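Local coordinates for protein phosphoribosylaminoimidazole-succinocarboxamide synthase (Pyrococcus horikoshii, PDB 4O86) that catalyses the ATP-dependent joining of L-aspartate to the carboxylate of a phosphoribosyl aminoimidazole (CAIR), giving SAICAR in de novo purine biosynthesis, at residues 95-100 / 170-175; 88-93 / 176-181. All coordinates share one frame; numbering follows the deposited sequence.

Interaction 1: 95-100 / 170-175; sequences VVAGSL and ILVDFK. With CDP (cytidine-5'-diphosphate), chain C; C5P (cytidine-5'-monophosphate), chain D; PO4 (phosphate ion), chain G.
The side chain of Val-172 meets the loop 95-100 chiefly through CG1, which lies 3.5 Å from Val-95 O, 3.9 Å from CB of Val-95 and 3.7 Å from CB of Ala-97. With CG1 anti to the backbone N (chi1 165°), this branch bridges the two loop residues. Beside it, the side chains of Val-95 and Ile-170 cross at about a right angle, touching through their CG2 methyls. One direct backbone bond pins the loop: Val-95 N donates to Val-172 O (3.1 Å) in the carbonyl plane, on a lone pair. A water stands between loop and strand, 2.8 Å from Val-95 O and 2.7 Å from Asp-173 OD2. The Asp-173 carboxylate, whose OD2 also pairs with Arg-198, sends OD1 to within 2.7 Å of the ribose O3' of CDP (a CMP overlaps it; distances are to CDP). Replacing Asp-173 with an alanine would probably leave Arg-198 without this counter-charge and the ribose O3' without its close oxygen. Ser-99 N donates to CDP O2A (2.8 Å), and a side chain on Gly-98 would clash with that oxygen. Loop and strand thus line a nucleotide pocket, probably that of the phosphoribosyl substrate.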
# COMPACT_ATOMS: atom_id res chain seq x y z
N VAL A 95 8.74 2.42 15.35
CA VAL A 95 7.88 3.18 16.23
C VAL A 95 6.95 3.99 15.34
O VAL A 95 7.39 4.49 14.29
CB VAL A 95 8.73 4.13 17.11
CG1 VAL A 95 7.85 5.09 17.90
CG2 VAL A 95 9.62 3.32 18.05
N VAL A 96 5.68 4.07 15.72
CA VAL A 96 4.67 4.83 14.96
C VAL A 96 4.97 6.34 14.97
O VAL A 96 5.11 6.96 16.04
CB VAL A 96 3.25 4.60 15.52
CG1 VAL A 96 2.23 5.46 14.78
CG2 VAL A 96 2.86 3.12 15.47
N ALA A 97 5.08 6.91 13.77
CA ALA A 97 5.28 8.35 13.57
C ALA A 97 4.86 8.69 12.14
O ALA A 97 4.63 7.79 11.33
CB ALA A 97 6.74 8.71 13.81
N GLY A 98 4.79 9.99 11.82
CA GLY A 98 4.50 10.44 10.44
C GLY A 98 3.26 9.84 9.79
O GLY A 98 2.21 9.70 10.43
N SER A 99 3.39 9.42 8.53
CA SER A 99 2.26 8.89 7.75
C SER A 99 1.67 7.58 8.27
O SER A 99 0.55 7.24 7.92
CB SER A 99 2.63 8.73 6.26
OG SER A 99 3.43 7.57 6.06
N LEU A 100 2.40 6.85 9.12
CA LEU A 100 1.86 5.58 9.64
C LEU A 100 0.60 5.80 10.53
O LEU A 100 -0.21 4.89 10.70
CB LEU A 100 2.94 4.75 10.36
CG LEU A 100 2.55 3.31 10.75
CD1 LEU A 100 2.17 2.44 9.54
CD2 LEU A 100 3.65 2.64 11.57
N ILE A 170 16.88 6.17 19.59
CA ILE A 170 15.88 5.27 19.03
C ILE A 170 15.72 5.55 17.54
O ILE A 170 15.45 6.68 17.13
CB ILE A 170 14.52 5.42 19.74
CG1 ILE A 170 14.69 5.22 21.25
CG2 ILE A 170 13.51 4.44 19.16
CD1 ILE A 170 13.48 5.66 22.05
N LEU A 171 15.88 4.50 16.74
CA LEU A 171 15.60 4.58 15.32
C LEU A 171 14.10 4.34 15.11
O LEU A 171 13.61 3.22 15.18
CB LEU A 171 16.46 3.58 14.55
CG LEU A 171 16.31 3.48 13.03
CD1 LEU A 171 16.69 4.77 12.31
CD2 LEU A 171 17.17 2.32 12.55
N VAL A 172 13.38 5.43 14.87
CA VAL A 172 11.93 5.40 14.79
C VAL A 172 11.47 4.79 13.45
O VAL A 172 10.69 3.82 13.42
CB VAL A 172 11.36 6.81 15.08
CG1 VAL A 172 9.90 6.95 14.66
CG2 VAL A 172 11.55 7.13 16.55
N ASP A 173 11.98 5.34 12.35
CA ASP A 173 11.75 4.79 11.01
C ASP A 173 12.81 5.39 10.11
O ASP A 173 13.59 6.22 10.58
CB ASP A 173 10.35 5.13 10.48
CG ASP A 173 10.05 6.63 10.52
OD1 ASP A 173 10.96 7.44 10.31
OD2 ASP A 173 8.89 7.00 10.75
N PHE A 174 12.86 4.97 8.85
CA PHE A 174 13.84 5.51 7.89
C PHE A 174 13.52 5.06 6.48
O PHE A 174 12.79 4.09 6.28
CB PHE A 174 15.29 5.12 8.27
CG PHE A 174 15.54 3.63 8.30
CD1 PHE A 174 16.15 2.99 7.23
CD2 PHE A 174 15.19 2.87 9.42
CE1 PHE A 174 16.41 1.63 7.25
CE2 PHE A 174 15.43 1.50 9.45
CZ PHE A 174 16.04 0.87 8.36
N LYS A 175 14.08 5.76 5.51
CA LYS A 175 13.89 5.43 4.10
C LYS A 175 15.21 5.01 3.44
O LYS A 175 16.25 5.65 3.63
CB LYS A 175 13.30 6.64 3.36
CG LYS A 175 12.97 6.41 1.88
CD LYS A 175 14.13 6.77 0.94
CE LYS A 175 14.40 8.28 0.91
NZ LYS A 175 15.62 8.64 0.13
O3B CDP C . 5.83 12.72 5.26
PB CDP C . 6.74 11.94 6.17
O1B CDP C . 8.20 12.28 5.95
O2B CDP C . 6.29 11.88 7.60
O3A CDP C . 6.59 10.43 5.61
PA CDP C . 6.76 9.09 6.51
O1A CDP C . 6.25 7.92 5.70
O2A CDP C . 6.16 9.30 7.88
O5' CDP C . 8.35 8.98 6.65
C5' CDP C . 8.98 7.72 6.88
C4' CDP C . 10.49 7.92 6.94
O4' CDP C . 11.03 8.01 5.62
C3' CDP C . 10.84 9.22 7.63
O3' CDP C . 12.02 9.03 8.43
C2' CDP C . 11.15 10.20 6.53
O2' CDP C . 12.19 11.08 6.98
C1' CDP C . 11.63 9.29 5.40
N1 CDP C . 11.23 9.76 4.06
C2 CDP C . 12.21 10.23 3.16
O2 CDP C . 13.41 10.27 3.51
N3 CDP C . 11.85 10.64 1.92
C4 CDP C . 10.56 10.60 1.53
N4 CDP C . 10.21 11.02 0.29
C5 CDP C . 9.58 10.14 2.40
C6 CDP C . 9.95 9.71 3.68
O3P C5P D . 6.51 10.49 5.95
P C5P D . 6.69 9.09 6.47
O1P C5P D . 6.41 8.91 7.94
O2P C5P D . 6.04 8.03 5.61
O5' C5P D . 8.28 8.86 6.36
C5' C5P D . 8.91 7.70 6.92
C4' C5P D . 10.42 7.90 6.96
O4' C5P D . 10.94 7.96 5.63
C3' C5P D . 10.79 9.22 7.62
O3' C5P D . 11.96 9.02 8.43
C2' C5P D . 11.13 10.16 6.50
O2' C5P D . 12.18 11.02 6.95
C1' C5P D . 11.59 9.22 5.39
N1 C5P D . 11.22 9.68 4.04
C2 C5P D . 12.20 10.19 3.17
N3 C5P D . 11.86 10.60 1.93
C4 C5P D . 10.58 10.51 1.50
C5 C5P D . 9.59 10.00 2.34
C6 C5P D . 9.95 9.58 3.63
O2 C5P D . 13.39 10.28 3.56
N4 C5P D . 10.25 10.91 0.26
P PO4 G . 13.49 11.69 -1.27
O1 PO4 G . 12.06 11.30 -1.52
O2 PO4 G . 13.85 11.60 0.20
O3 PO4 G . 14.40 10.75 -2.02
O4 PO4 G . 13.68 13.12 -1.76
O HOH W 1 6.97 5.28 11.65

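Interaction 2: 88-93 / 176-181. With C5P (cytidine-5'-monophosphate), chain D; CDP (cytidine-5'-diphosphate), chain C.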
# COMPACT_ATOMS: atom_id res chain seq x y z
N LEU A 88 12.07 3.09 -6.29
CA LEU A 88 11.45 2.78 -5.01
C LEU A 88 12.05 3.58 -3.88
O LEU A 88 13.23 3.93 -3.88
CB LEU A 88 11.64 1.29 -4.65
CG LEU A 88 10.97 0.17 -5.45
CD1 LEU A 88 11.46 -1.15 -4.87
CD2 LEU A 88 9.45 0.27 -5.38
N GLU A 89 11.21 3.86 -2.89
CA GLU A 89 11.69 4.30 -1.60
C GLU A 89 11.17 3.25 -0.63
O GLU A 89 9.97 2.97 -0.60
CB GLU A 89 11.18 5.70 -1.29
CG GLU A 89 11.77 6.72 -2.27
CD GLU A 89 11.56 8.16 -1.87
OE1 GLU A 89 11.84 9.05 -2.71
OE2 GLU A 89 11.12 8.42 -0.72
N VAL A 90 12.10 2.64 0.11
CA VAL A 90 11.79 1.53 0.99
C VAL A 90 11.85 2.04 2.43
O VAL A 90 12.89 2.44 2.92
CB VAL A 90 12.77 0.36 0.78
CG1 VAL A 90 12.39 -0.82 1.67
CG2 VAL A 90 12.78 -0.05 -0.69
N VAL A 91 10.70 2.05 3.08
CA VAL A 91 10.60 2.61 4.40
C VAL A 91 10.48 1.48 5.44
O VAL A 91 9.63 0.60 5.32
CB VAL A 91 9.42 3.61 4.50
CG1 VAL A 91 9.24 4.07 5.94
CG2 VAL A 91 9.65 4.83 3.60
N VAL A 92 11.35 1.50 6.45
CA VAL A 92 11.26 0.57 7.56
C VAL A 92 10.83 1.33 8.82
O VAL A 92 11.32 2.41 9.08
CB VAL A 92 12.60 -0.18 7.78
CG1 VAL A 92 12.43 -1.27 8.82
CG2 VAL A 92 13.11 -0.77 6.48
N ARG A 93 9.89 0.78 9.60
CA ARG A 93 9.32 1.50 10.73
C ARG A 93 9.30 0.66 12.02
O ARG A 93 8.78 -0.47 12.02
CB ARG A 93 7.91 2.02 10.38
CG ARG A 93 7.72 2.35 8.89
CD ARG A 93 6.38 3.00 8.58
NE ARG A 93 6.32 4.35 9.09
CZ ARG A 93 6.11 5.45 8.38
NH1 ARG A 93 5.87 5.40 7.06
NH2 ARG A 93 6.11 6.62 9.01
N LEU A 176 15.16 3.94 2.66
CA LEU A 176 16.29 3.53 1.84
C LEU A 176 15.95 3.54 0.36
O LEU A 176 14.77 3.49 -0.04
CB LEU A 176 16.76 2.11 2.22
CG LEU A 176 17.14 1.84 3.67
CD1 LEU A 176 17.40 0.35 3.85
CD2 LEU A 176 18.34 2.68 4.10
N GLU A 177 17.00 3.56 -0.46
CA GLU A 177 16.88 3.36 -1.89
C GLU A 177 17.92 2.35 -2.36
O GLU A 177 18.97 2.17 -1.73
CB GLU A 177 17.04 4.69 -2.62
CG GLU A 177 15.89 5.64 -2.34
CD GLU A 177 16.00 6.93 -3.12
OE1 GLU A 177 16.52 6.88 -4.25
OE2 GLU A 177 15.56 7.97 -2.61
N PHE A 178 17.61 1.69 -3.47
CA PHE A 178 18.42 0.59 -3.98
C PHE A 178 18.55 0.67 -5.49
O PHE A 178 17.68 1.21 -6.18
CB PHE A 178 17.76 -0.76 -3.68
CG PHE A 178 17.66 -1.08 -2.23
CD1 PHE A 178 18.66 -1.83 -1.60
CD2 PHE A 178 16.58 -0.64 -1.47
CE1 PHE A 178 18.58 -2.15 -0.27
CE2 PHE A 178 16.49 -0.96 -0.12
CZ PHE A 178 17.49 -1.70 0.48
N GLY A 179 19.63 0.08 -5.98
CA GLY A 179 19.85 -0.12 -7.39
C GLY A 179 20.56 -1.43 -7.66
O GLY A 179 21.00 -2.13 -6.74
N LYS A 180 20.70 -1.73 -8.94
CA LYS A 180 21.30 -2.97 -9.42
C LYS A 180 22.70 -2.63 -9.95
O LYS A 180 22.86 -1.64 -10.65
CB LYS A 180 20.43 -3.48 -10.56
CG LYS A 180 20.03 -4.94 -10.48
CD LYS A 180 18.86 -5.23 -11.42
CE LYS A 180 18.60 -6.72 -11.53
NZ LYS A 180 17.24 -7.04 -12.06
N ASP A 181 23.72 -3.43 -9.61
CA ASP A 181 25.05 -3.23 -10.20
C ASP A 181 25.20 -4.05 -11.48
O ASP A 181 24.26 -4.74 -11.88
CB ASP A 181 26.18 -3.52 -9.20
CG ASP A 181 26.27 -4.99 -8.79
OD1 ASP A 181 25.75 -5.89 -9.48
OD2 ASP A 181 26.91 -5.25 -7.75
O3P C5P D . 6.51 10.49 5.95
P C5P D . 6.69 9.09 6.47
O1P C5P D . 6.41 8.91 7.94
O2P C5P D . 6.04 8.03 5.61
O5' C5P D . 8.28 8.86 6.36
C5' C5P D . 8.91 7.70 6.92
C4' C5P D . 10.42 7.90 6.96
O4' C5P D . 10.94 7.96 5.63
C3' C5P D . 10.79 9.22 7.62
O3' C5P D . 11.96 9.02 8.43
C2' C5P D . 11.13 10.16 6.50
O2' C5P D . 12.18 11.02 6.95
C1' C5P D . 11.59 9.22 5.39
N1 C5P D . 11.22 9.68 4.04
C2 C5P D . 12.20 10.19 3.17
N3 C5P D . 11.86 10.60 1.93
C4 C5P D . 10.58 10.51 1.50
C5 C5P D . 9.59 10.00 2.34
C6 C5P D . 9.95 9.58 3.63
O2 C5P D . 13.39 10.28 3.56
N4 C5P D . 10.25 10.91 0.26
O3B CDP C . 5.83 12.72 5.26
PB CDP C . 6.74 11.94 6.17
O1B CDP C . 8.20 12.28 5.95
O2B CDP C . 6.29 11.88 7.60
O3A CDP C . 6.59 10.43 5.61
PA CDP C . 6.76 9.09 6.51
O1A CDP C . 6.25 7.92 5.70
O2A CDP C . 6.16 9.30 7.88
O5' CDP C . 8.35 8.98 6.65
C5' CDP C . 8.98 7.72 6.88
C4' CDP C . 10.49 7.92 6.94
O4' CDP C . 11.03 8.01 5.62
C3' CDP C . 10.84 9.22 7.63
O3' CDP C . 12.02 9.03 8.43
C2' CDP C . 11.15 10.20 6.53
O2' CDP C . 12.19 11.08 6.98
C1' CDP C . 11.63 9.29 5.40
N1 CDP C . 11.23 9.76 4.06
C2 CDP C . 12.21 10.23 3.16
O2 CDP C . 13.41 10.27 3.51
N3 CDP C . 11.85 10.64 1.92
C4 CDP C . 10.56 10.60 1.53
N4 CDP C . 10.21 11.02 0.29
C5 CDP C . 9.58 10.14 2.40
C6 CDP C . 9.95 9.71 3.68
O HOH W 2 15.11 2.21 -4.71
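Val-90 and Leu-176 form an antiparallel hydrogen-bonded pair in which each residue donates one backbone bond and accepts one. Val-90 N donates to Leu-176 O at 2.8 Å, almost perfectly straight at 179°, and Leu-176 N returns a bond to Val-90 O at 2.7 Å. Leu-176 O also receives a CA-H contact from Glu-89. Two residues along on each strand, a water bridges instead: it accepts from Phe-178 N (2.8 Å) and lies 2.7 Å from Leu-88 O, to which it can donate. Glu-89 and Glu-177 lie side by side and point the same way, their carboxylate planes only 9° apart, with OE1 of Glu-89 3.9 Å from OE2 of Glu-177. Cations probably ease this crowding of like charges: Lys-122 pairs with Glu-89 OE1 and Lys-175 with Glu-177 OE2. The remaining oxygens face nucleotides, Glu-89 OE2 lying 2.9 Å from the cytosine N4 of CDP and Glu-177 OE1 bonded to the ribose O2' of ADP. At the far end, Arg-93 NH1 and NH2 grip the alpha-phosphate of CDP, NH1 reaching O1A at 2.9 Å, and Glu-118 pairs with NH1. On the apolar side, Val-90 CG2 meets the edge of the Phe-178 ring. Helix 143-165 packs on Val-90 and Phe-178, strand 186-188 touches Leu-176 and Phe-178, and strand 111-121 pairs with the other edge of strand 84-93.

Both contacts are buried and use strand 169-180, but interaction 2 joins it to its sheet neighbour 84-93, whereas interaction 1 holds it against the loop that follows that neighbour. Their chemistry differs accordingly: paired strand backbones and carboxylates between two nucleotides in interaction 2, a single backbone bond, methyl packing and a water in interaction 1. The two meet directly. Phe-174 O lies 3.0 Å from Val-92 N, a probable hydrogen bond that continues the strand pairing, and Asp-173 forms a long, weak ion pair with Arg-93. Together they supply part of the cytidine nucleotide's site, with Ser-99 and Arg-93 at the phosphate, Asp-173 at the ribose and Glu-89 at the base.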